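FAD dependent oxidoreductase domain-containing protein (Deinococcus radiodurans R1, PDB 3C4N) is of unknown function but binds ADP and is probably an FAD-dependent oxidoreductase of the ETF-QO/FixC family. Local coordinates at residues P137-L142 with L152-L157; L271-L276 with D326-L331; T87-P92 with R121-L126. All blocks are in the same frame, centred on the assembly; numbering follows the deposited sequence.

Contact 1 (P137-L142 with L152-L157)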
loop_
_atom_site.group_PDB
_atom_site.type_symbol
_atom_site.label_atom_id
_atom_site.label_comp_id
_atom_site.label_asym_id
_atom_site.label_seq_id
_atom_site.Cartn_x
_atom_site.Cartn_y
_atom_site.Cartn_z
ATOM N N PRO A 137 -31.405 -8.906 -36.394
ATOM C CA PRO A 137 -31.059 -7.935 -37.434
ATOM C C PRO A 137 -30.464 -6.682 -36.810
ATOM O O PRO A 137 -31.101 -6.020 -35.988
ATOM C CB PRO A 137 -32.398 -7.670 -38.117
ATOM C CG PRO A 137 -33.376 -7.832 -36.991
ATOM C CD PRO A 137 -32.865 -9.093 -36.322
ATOM N N THR A 138 -29.233 -6.374 -37.204
ATOM C CA THR A 138 -28.510 -5.211 -36.705
ATOM C C THR A 138 -29.386 -3.966 -36.708
ATOM O O THR A 138 -29.301 -3.135 -35.806
ATOM C CB THR A 138 -27.275 -4.930 -37.569
ATOM O OG1 THR A 138 -26.626 -6.168 -37.890
ATOM C CG2 THR A 138 -26.302 -4.041 -36.826
ATOM N N LEU A 139 -30.224 -3.843 -37.732
ATOM C CA LEU A 139 -31.115 -2.696 -37.857
ATOM C C LEU A 139 -31.994 -2.513 -36.623
ATOM O O LEU A 139 -32.232 -1.390 -36.174
ATOM C CB LEU A 139 -31.990 -2.848 -39.107
ATOM C CG LEU A 139 -31.492 -2.207 -40.403
ATOM C CD1 LEU A 139 -30.022 -2.521 -40.629
ATOM C CD2 LEU A 139 -32.338 -2.712 -41.558
ATOM N N ASP A 140 -32.471 -3.625 -36.077
ATOM C CA ASP A 140 -33.333 -3.605 -34.901
ATOM C C ASP A 140 -32.522 -3.539 -33.615
ATOM O O ASP A 140 -32.932 -2.895 -32.649
ATOM C CB ASP A 140 -34.220 -4.852 -34.898
ATOM C CG ASP A 140 -35.202 -4.872 -36.057
ATOM O OD1 ASP A 140 -35.624 -5.975 -36.468
ATOM O OD2 ASP A 140 -35.559 -3.781 -36.552
ATOM N N ALA A 141 -31.372 -4.209 -33.613
ATOM C CA ALA A 141 -30.475 -4.240 -32.453
ATOM C C ALA A 141 -29.981 -2.839 -32.096
ATOM O O ALA A 141 -29.888 -2.478 -30.923
ATOM C CB ALA A 141 -29.290 -5.153 -32.743
ATOM N N LEU A 142 -29.659 -2.060 -33.122
ATOM C CA LEU A 142 -29.182 -0.696 -32.938
ATOM C C LEU A 142 -30.334 0.301 -33.066
ATOM O O LEU A 142 -30.133 1.463 -33.416
ATOM C CB LEU A 142 -28.085 -0.392 -33.964
ATOM C CG LEU A 142 -26.640 -0.700 -33.565
ATOM C CD1 LEU A 142 -26.601 -1.755 -32.479
ATOM C CD2 LEU A 142 -25.852 -1.146 -34.790
ATOM N N LEU A 152 -20.750 1.363 -38.660
ATOM C CA LEU A 152 -20.734 0.264 -39.610
ATOM C C LEU A 152 -21.621 0.423 -40.821
ATOM O O LEU A 152 -22.291 1.438 -41.007
ATOM C CB LEU A 152 -21.117 -1.043 -38.904
ATOM C CG LEU A 152 -21.647 -0.952 -37.474
ATOM C CD1 LEU A 152 -22.560 -2.123 -37.155
ATOM C CD2 LEU A 152 -20.472 -0.917 -36.528
ATOM N N ASP A 153 -21.611 -0.615 -41.646
ATOM C CA ASP A 153 -22.424 -0.653 -42.843
ATOM C C ASP A 153 -23.429 -1.791 -42.647
ATOM O O ASP A 153 -23.082 -2.964 -42.739
ATOM C CB ASP A 153 -21.545 -0.920 -44.063
ATOM C CG ASP A 153 -22.342 -0.991 -45.343
ATOM O OD1 ASP A 153 -23.200 -1.894 -45.458
ATOM O OD2 ASP A 153 -22.113 -0.142 -46.227
ATOM N N PRO A 154 -24.690 -1.448 -42.354
ATOM C CA PRO A 154 -25.774 -2.410 -42.135
ATOM C C PRO A 154 -25.851 -3.535 -43.164
ATOM O O PRO A 154 -26.235 -4.655 -42.828
ATOM C CB PRO A 154 -27.019 -1.532 -42.160
ATOM C CG PRO A 154 -26.518 -0.247 -41.551
ATOM C CD PRO A 154 -25.177 -0.063 -42.222
ATOM N N ALA A 155 -25.485 -3.248 -44.411
ATOM C CA ALA A 155 -25.541 -4.260 -45.470
ATOM C C ALA A 155 -24.475 -5.349 -45.341
ATOM O O ALA A 155 -24.761 -6.529 -45.536
ATOM C CB ALA A 155 -25.433 -3.583 -46.838
ATOM N N ARG A 156 -23.248 -4.953 -45.014
ATOM C CA ARG A 156 -22.153 -5.912 -44.866
ATOM C C ARG A 156 -22.180 -6.605 -43.491
ATOM O O ARG A 156 -21.464 -7.580 -43.264
ATOM C CB ARG A 156 -20.812 -5.205 -45.084
ATOM C CG ARG A 156 -20.811 -4.241 -46.276
ATOM C CD ARG A 156 -19.462 -3.558 -46.446
ATOM N NE ARG A 156 -18.580 -4.302 -47.337
ATOM C CZ ARG A 156 -18.463 -4.061 -48.637
ATOM N NH1 ARG A 156 -19.166 -3.087 -49.200
ATOM N NH2 ARG A 156 -17.659 -4.809 -49.379
ATOM N N LEU A 157 -23.010 -6.095 -42.583
ATOM C CA LEU A 157 -23.159 -6.657 -41.241
ATOM C C LEU A 157 -24.631 -6.541 -40.857
ATOM O O LEU A 157 -24.982 -5.863 -39.890
ATOM C CB LEU A 157 -22.306 -5.883 -40.227
ATOM C CG LEU A 157 -20.782 -6.041 -40.270
ATOM C CD1 LEU A 157 -20.132 -5.042 -39.321
ATOM C CD2 LEU A 157 -20.400 -7.468 -39.892
#
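T138 lies opposite the backbone carbonyl of L157, and CB and OG1 of its side chain share that approach. Its CB is 3.4 Å from L157 O. OG1 comes to 2.6 Å from L157 O, but the carbonyl of P158 is also within its reach and the hydroxyl is placed with some doubt, so its bonding is uncertain. With OG1 beside the backbone N (chi1 -42°), CG2 stands anti to that N and reaches L152 CD1 at 4.2 Å. Threonine suits this spot because one branch is polar for the carbonyls and the other apolar for leucine. The residue opens the short helix 138-141, whose N-cap is P137. The facing loop contains an Asx motif, in which D153 OD1 receives R156 N at 3.1 Å. L142, just past the helix, packs on L124 of strand 118-127, and L152 on L126. Nearer the surface the branched end of L139 crosses the rigid ring of P154 at about a right angle, CD1 lying 3.5 Å from P154 CB. Deeper in, L142 CD2 approaches L152 CD1 at 4.2 Å, the two side chains slanting across each other.

Contact 2 (L271-L276 with D326-L331)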
loop_
_atom_site.group_PDB
_atom_site.type_symbol
_atom_site.label_atom_id
_atom_site.label_comp_id
_atom_site.label_asym_id
_atom_site.label_seq_id
_atom_site.Cartn_x
_atom_site.Cartn_y
_atom_site.Cartn_z
ATOM N N LEU A 271 -19.599 -3.689 -29.271
ATOM C CA LEU A 271 -19.709 -4.280 -30.599
ATOM C C LEU A 271 -18.466 -5.083 -30.913
ATOM O O LEU A 271 -17.366 -4.736 -30.482
ATOM C CB LEU A 271 -19.874 -3.181 -31.649
ATOM C CG LEU A 271 -21.084 -2.255 -31.469
ATOM C CD1 LEU A 271 -20.827 -0.937 -32.201
ATOM C CD2 LEU A 271 -22.339 -2.942 -31.986
ATOM N N ARG A 272 -18.653 -6.157 -31.676
ATOM C CA ARG A 272 -17.575 -7.051 -32.082
ATOM C C ARG A 272 -17.731 -7.426 -33.545
ATOM O O ARG A 272 -18.845 -7.580 -34.035
ATOM C CB ARG A 272 -17.616 -8.321 -31.245
ATOM C CG ARG A 272 -17.197 -8.118 -29.815
ATOM C CD ARG A 272 -17.002 -9.443 -29.093
ATOM N NE ARG A 272 -16.269 -9.241 -27.847
ATOM C CZ ARG A 272 -16.009 -10.199 -26.966
ATOM N NH1 ARG A 272 -16.429 -11.437 -27.195
ATOM N NH2 ARG A 272 -15.329 -9.919 -25.862
ATOM N N ALA A 273 -16.614 -7.581 -34.244
ATOM C CA ALA A 273 -16.644 -7.960 -35.659
ATOM C C ALA A 273 -15.342 -8.680 -35.993
ATOM O O ALA A 273 -14.273 -8.241 -35.584
ATOM C CB ALA A 273 -16.804 -6.705 -36.546
ATOM N N SER A 274 -15.429 -9.780 -36.733
ATOM C CA SER A 274 -14.238 -10.543 -37.106
ATOM C C SER A 274 -13.192 -10.641 -35.986
ATOM O O SER A 274 -11.990 -10.654 -36.250
ATOM C CB SER A 274 -13.578 -9.930 -38.346
ATOM O OG SER A 274 -14.407 -10.051 -39.490
ATOM N N GLY A 275 -13.651 -10.705 -34.739
ATOM C CA GLY A 275 -12.734 -10.822 -33.620
ATOM C C GLY A 275 -12.309 -9.509 -32.988
ATOM O O GLY A 275 -11.667 -9.510 -31.942
ATOM N N LEU A 276 -12.645 -8.387 -33.608
ATOM C CA LEU A 276 -12.274 -7.108 -33.040
ATOM C C LEU A 276 -13.408 -6.586 -32.155
ATOM O O LEU A 276 -14.573 -6.900 -32.389
ATOM C CB LEU A 276 -11.948 -6.118 -34.159
ATOM C CG LEU A 276 -11.706 -4.650 -33.796
ATOM C CD1 LEU A 276 -10.809 -4.024 -34.843
ATOM C CD2 LEU A 276 -13.029 -3.920 -33.701
ATOM N N ASP A 326 -14.499 -1.816 -44.710
ATOM C CA ASP A 326 -15.718 -1.748 -45.485
ATOM C C ASP A 326 -16.898 -1.964 -44.547
ATOM O O ASP A 326 -17.794 -1.121 -44.455
ATOM C CB ASP A 326 -15.697 -2.784 -46.611
ATOM C CG ASP A 326 -14.600 -2.508 -47.631
ATOM O OD1 ASP A 326 -14.471 -1.352 -48.068
ATOM O OD2 ASP A 326 -13.862 -3.439 -47.998
ATOM N N ALA A 327 -16.880 -3.074 -43.817
ATOM C CA ALA A 327 -17.961 -3.392 -42.887
ATOM C C ALA A 327 -18.128 -2.355 -41.783
ATOM O O ALA A 327 -19.248 -2.049 -41.372
ATOM C CB ALA A 327 -17.724 -4.768 -42.266
ATOM N N VAL A 328 -17.009 -1.819 -41.305
ATOM C CA VAL A 328 -17.016 -0.837 -40.227
ATOM C C VAL A 328 -16.297 0.435 -40.687
ATOM O O VAL A 328 -15.156 0.699 -40.316
ATOM C CB VAL A 328 -16.339 -1.453 -38.988
ATOM C CG1 VAL A 328 -16.448 -0.530 -37.787
ATOM C CG2 VAL A 328 -16.983 -2.797 -38.699
ATOM N N PRO A 329 -16.981 1.252 -41.500
ATOM C CA PRO A 329 -16.441 2.503 -42.044
ATOM C C PRO A 329 -15.706 3.367 -41.032
ATOM O O PRO A 329 -14.744 4.053 -41.379
ATOM C CB PRO A 329 -17.680 3.200 -42.603
ATOM C CG PRO A 329 -18.552 2.052 -43.012
ATOM C CD PRO A 329 -18.413 1.121 -41.825
ATOM N N ALA A 330 -16.165 3.332 -39.786
ATOM C CA ALA A 330 -15.557 4.120 -38.727
ATOM C C ALA A 330 -14.060 3.840 -38.605
ATOM O O ALA A 330 -13.309 4.668 -38.101
ATOM C CB ALA A 330 -16.258 3.837 -37.396
ATOM N N LEU A 331 -13.626 2.674 -39.060
ATOM C CA LEU A 331 -12.218 2.337 -38.984
ATOM C C LEU A 331 -11.419 3.009 -40.095
ATOM O O LEU A 331 -10.193 2.956 -40.097
ATOM C CB LEU A 331 -12.035 0.819 -39.055
ATOM C CG LEU A 331 -12.036 0.058 -37.731
ATOM C CD1 LEU A 331 -13.137 0.564 -36.804
ATOM C CD2 LEU A 331 -12.189 -1.409 -38.031
#
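A273 and V328 meet methyl to methyl, A273 CB standing 4.5 Å from V328 CG2. The bond from CA to CB of A273 points almost straight at V328 CG2, which meets it at a slant. V328 has CG1 anti to its backbone N (chi1 -174°), and this rotation leaves CG2 as the branch that faces alanine. Beside this pair, L276 and L331 are set head to head. Each side chain runs toward the other in nearly opposite directions, so that one methyl of each meets the other, L276 CD1 to L331 CD2 at 4.3 Å. In L276 the CG anti to the backbone N (chi1 172°) directs the chain toward L331. Residue size fits the two pairs: alanine's single methyl is enough to meet one branch of valine, while the longer leucines bring their methyls together between the segments. The contact is wholly apolar, with no hydrogen bond between the two segments, and all four touching residues are buried.

The backbones explain how each pair is presented. A type I' turn from A273 to L276 makes a tight beta-hairpin, closed by A273 N to L276 O at 2.8 Å and L276 N to A273 O at 2.6 Å; the first and last residues of the turn thus both face 326-331. At G275 (phi 93°) a CB would collide with the carbonyl O of S274, so only glycine fits comfortably. On the other side, L331 N bonds to V328 O at 2.8 Å as the chain enters its 3-10 segment, and V328 and L331 both project at the hairpin. L324 of helix 315-324 touches A273, S274 and L331, and L321 adds to the cover of L331, while strand 270-273 pairs in parallel with strand 118-127 and antiparallel with strand 276-281.

Contact 3 (T87-P92 with R121-L126)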
loop_
_atom_site.group_PDB
_atom_site.type_symbol
_atom_site.label_atom_id
_atom_site.label_comp_id
_atom_site.label_asym_id
_atom_site.label_seq_id
_atom_site.Cartn_x
_atom_site.Cartn_y
_atom_site.Cartn_z
ATOM N N THR A 87 -19.119 -11.029 -20.847
ATOM C CA THR A 87 -20.107 -11.456 -21.832
ATOM C C THR A 87 -20.244 -12.962 -21.896
ATOM O O THR A 87 -19.246 -13.678 -21.888
ATOM C CB THR A 87 -19.757 -10.951 -23.243
ATOM O OG1 THR A 87 -20.725 -11.453 -24.164
ATOM C CG2 THR A 87 -18.371 -11.420 -23.665
ATOM N N ALA A 88 -21.480 -13.434 -21.986
ATOM C CA ALA A 88 -21.747 -14.866 -22.065
ATOM C C ALA A 88 -21.105 -15.471 -23.308
ATOM O O ALA A 88 -21.051 -16.692 -23.449
ATOM C CB ALA A 88 -23.255 -15.120 -22.077
ATOM N N GLN A 89 -20.608 -14.626 -24.205
ATOM C CA GLN A 89 -19.980 -15.137 -25.428
ATOM C C GLN A 89 -18.509 -15.453 -25.205
ATOM O O GLN A 89 -17.838 -15.987 -26.084
ATOM C CB GLN A 89 -20.140 -14.132 -26.579
ATOM C CG GLN A 89 -21.591 -13.955 -27.025
ATOM C CD GLN A 89 -21.769 -12.879 -28.075
ATOM O OE1 GLN A 89 -22.897 -12.556 -28.465
ATOM N NE2 GLN A 89 -20.659 -12.314 -28.543
ATOM N N ASP A 90 -18.004 -15.119 -24.025
ATOM C CA ASP A 90 -16.617 -15.409 -23.732
ATOM C C ASP A 90 -16.508 -16.572 -22.767
ATOM O O ASP A 90 -15.475 -16.761 -22.129
ATOM C CB ASP A 90 -15.918 -14.186 -23.149
ATOM C CG ASP A 90 -15.563 -13.160 -24.203
ATOM O OD1 ASP A 90 -15.769 -13.436 -25.412
ATOM O OD2 ASP A 90 -15.063 -12.078 -23.817
ATOM N N ILE A 91 -17.577 -17.353 -22.667
ATOM C CA ILE A 91 -17.592 -18.507 -21.784
ATOM C C ILE A 91 -17.326 -19.783 -22.580
ATOM O O ILE A 91 -18.142 -20.189 -23.402
ATOM C CB ILE A 91 -18.960 -18.674 -21.092
ATOM C CG1 ILE A 91 -19.338 -17.396 -20.333
ATOM C CG2 ILE A 91 -18.912 -19.879 -20.145
ATOM C CD1 ILE A 91 -20.760 -17.403 -19.778
ATOM N N PRO A 92 -16.167 -20.417 -22.365
ATOM C CA PRO A 92 -15.873 -21.653 -23.094
ATOM C C PRO A 92 -16.834 -22.699 -22.532
ATOM O O PRO A 92 -17.420 -22.483 -21.469
ATOM C CB PRO A 92 -14.426 -21.955 -22.706
ATOM C CG PRO A 92 -13.844 -20.599 -22.476
ATOM C CD PRO A 92 -14.956 -19.902 -21.704
ATOM N N ARG A 121 -24.647 -3.427 -20.288
ATOM C CA ARG A 121 -24.418 -2.987 -21.644
ATOM C C ARG A 121 -24.443 -4.194 -22.560
ATOM O O ARG A 121 -23.554 -5.032 -22.510
ATOM C CB ARG A 121 -23.055 -2.290 -21.701
ATOM C CG ARG A 121 -22.831 -1.377 -22.874
ATOM C CD ARG A 121 -21.363 -1.005 -22.956
ATOM N NE ARG A 121 -20.916 -0.123 -21.884
ATOM C CZ ARG A 121 -21.266 1.152 -21.768
ATOM N NH1 ARG A 121 -20.797 1.886 -20.762
ATOM N NH2 ARG A 121 -22.091 1.695 -22.652
ATOM N N PRO A 122 -25.473 -4.309 -23.403
ATOM C CA PRO A 122 -25.568 -5.445 -24.323
ATOM C C PRO A 122 -24.382 -5.478 -25.282
ATOM O O PRO A 122 -23.816 -4.432 -25.621
ATOM C CB PRO A 122 -26.888 -5.192 -25.044
ATOM C CG PRO A 122 -26.959 -3.704 -25.076
ATOM C CD PRO A 122 -26.557 -3.351 -23.656
ATOM N N LEU A 123 -24.019 -6.685 -25.714
ATOM C CA LEU A 123 -22.899 -6.886 -26.629
ATOM C C LEU A 123 -23.389 -7.528 -27.919
ATOM O O LEU A 123 -24.115 -8.515 -27.880
ATOM C CB LEU A 123 -21.838 -7.765 -25.960
ATOM C CG LEU A 123 -20.532 -8.022 -26.707
ATOM C CD1 LEU A 123 -19.435 -8.398 -25.730
ATOM C CD2 LEU A 123 -20.743 -9.128 -27.724
ATOM N N LEU A 124 -23.005 -6.961 -29.062
ATOM C CA LEU A 124 -23.434 -7.509 -30.348
ATOM C C LEU A 124 -22.268 -8.062 -31.153
ATOM O O LEU A 124 -21.281 -7.366 -31.355
ATOM C CB LEU A 124 -24.139 -6.443 -31.194
ATOM C CG LEU A 124 -25.268 -5.607 -30.591
ATOM C CD1 LEU A 124 -25.891 -4.780 -31.700
ATOM C CD2 LEU A 124 -26.313 -6.479 -29.965
ATOM N N HIS A 125 -22.384 -9.312 -31.601
ATOM C CA HIS A 125 -21.354 -9.961 -32.426
ATOM C C HIS A 125 -21.825 -9.899 -33.890
ATOM O O HIS A 125 -22.388 -10.864 -34.415
ATOM C CB HIS A 125 -21.177 -11.426 -32.004
ATOM C CG HIS A 125 -20.127 -12.168 -32.780
ATOM N ND1 HIS A 125 -19.628 -11.718 -33.984
ATOM C CD2 HIS A 125 -19.505 -13.346 -32.533
ATOM C CE1 HIS A 125 -18.744 -12.588 -34.445
ATOM N NE2 HIS A 125 -18.652 -13.585 -33.584
ATOM N N LEU A 126 -21.599 -8.755 -34.533
ATOM C CA LEU A 126 -21.993 -8.531 -35.928
ATOM C C LEU A 126 -21.517 -9.634 -36.874
ATOM O O LEU A 126 -20.362 -10.063 -36.822
ATOM C CB LEU A 126 -21.458 -7.181 -36.411
ATOM C CG LEU A 126 -21.845 -5.993 -35.528
ATOM C CD1 LEU A 126 -20.944 -4.803 -35.849
ATOM C CD2 LEU A 126 -23.316 -5.652 -35.739
#
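T87 and Q89 pack against L123 and H125 of strand 118-127, part of a mixed beta-sheet, from a loop whose start fits an ST turn. L123 divides its branches between the two: CD1 lies 3.6 Å from T87 CB, the side chains crossing at about a right angle, while CD2 lies 3.9 Å from Q89 CD. With CG anti to its backbone N (chi1 -176°), L123 spreads both methyls toward the loop. Q89, extended beyond CG, brings its amide over L123 and alongside H125 CB, with the amide plane turned 50° from the imidazole. Its long chain suits the place by spanning from loop to two strand residues. Shortening Q89 to an alanine is likely to strip the amide's cover from L123 CD2 and H125 CB and open a gap between loop and strand. D90 N bonds to T87 O at 2.9 Å; the Q89 N to T87 OG1 bond that defines the ST turn is less certain, Q89 N being doubtfully placed. Strand 159-163 stands behind, with R161 and D163 touching Q89. Threonine suits position 87 because its CB and CG2 meet L123 CD1 while T87 OG1, along with A88 N, hydrogen-bonds to D163 OD2.

Followed from the N terminus, contact 3 comes first, closing a loop that contains helix 96-107 and the start of strand 118-127. Contact 1 then closes a far shorter loop around helix 146-149, and contact 2 closes the longest, taking in strand 276-281, strand 284-288 and helix 315-324. The three loops follow in series; none nests in or crosses another. In space they join. L126 packs on T138 and L157, tying contacts 3 and 1. A probable hydrogen bond from D153 N to A327 O links contacts 1 and 2. Contacts 2 and 3 meet through neighbouring strands and the salt bridge of R272 NH1 with D90 OD1, so sheet, loops and small helices share one packed region.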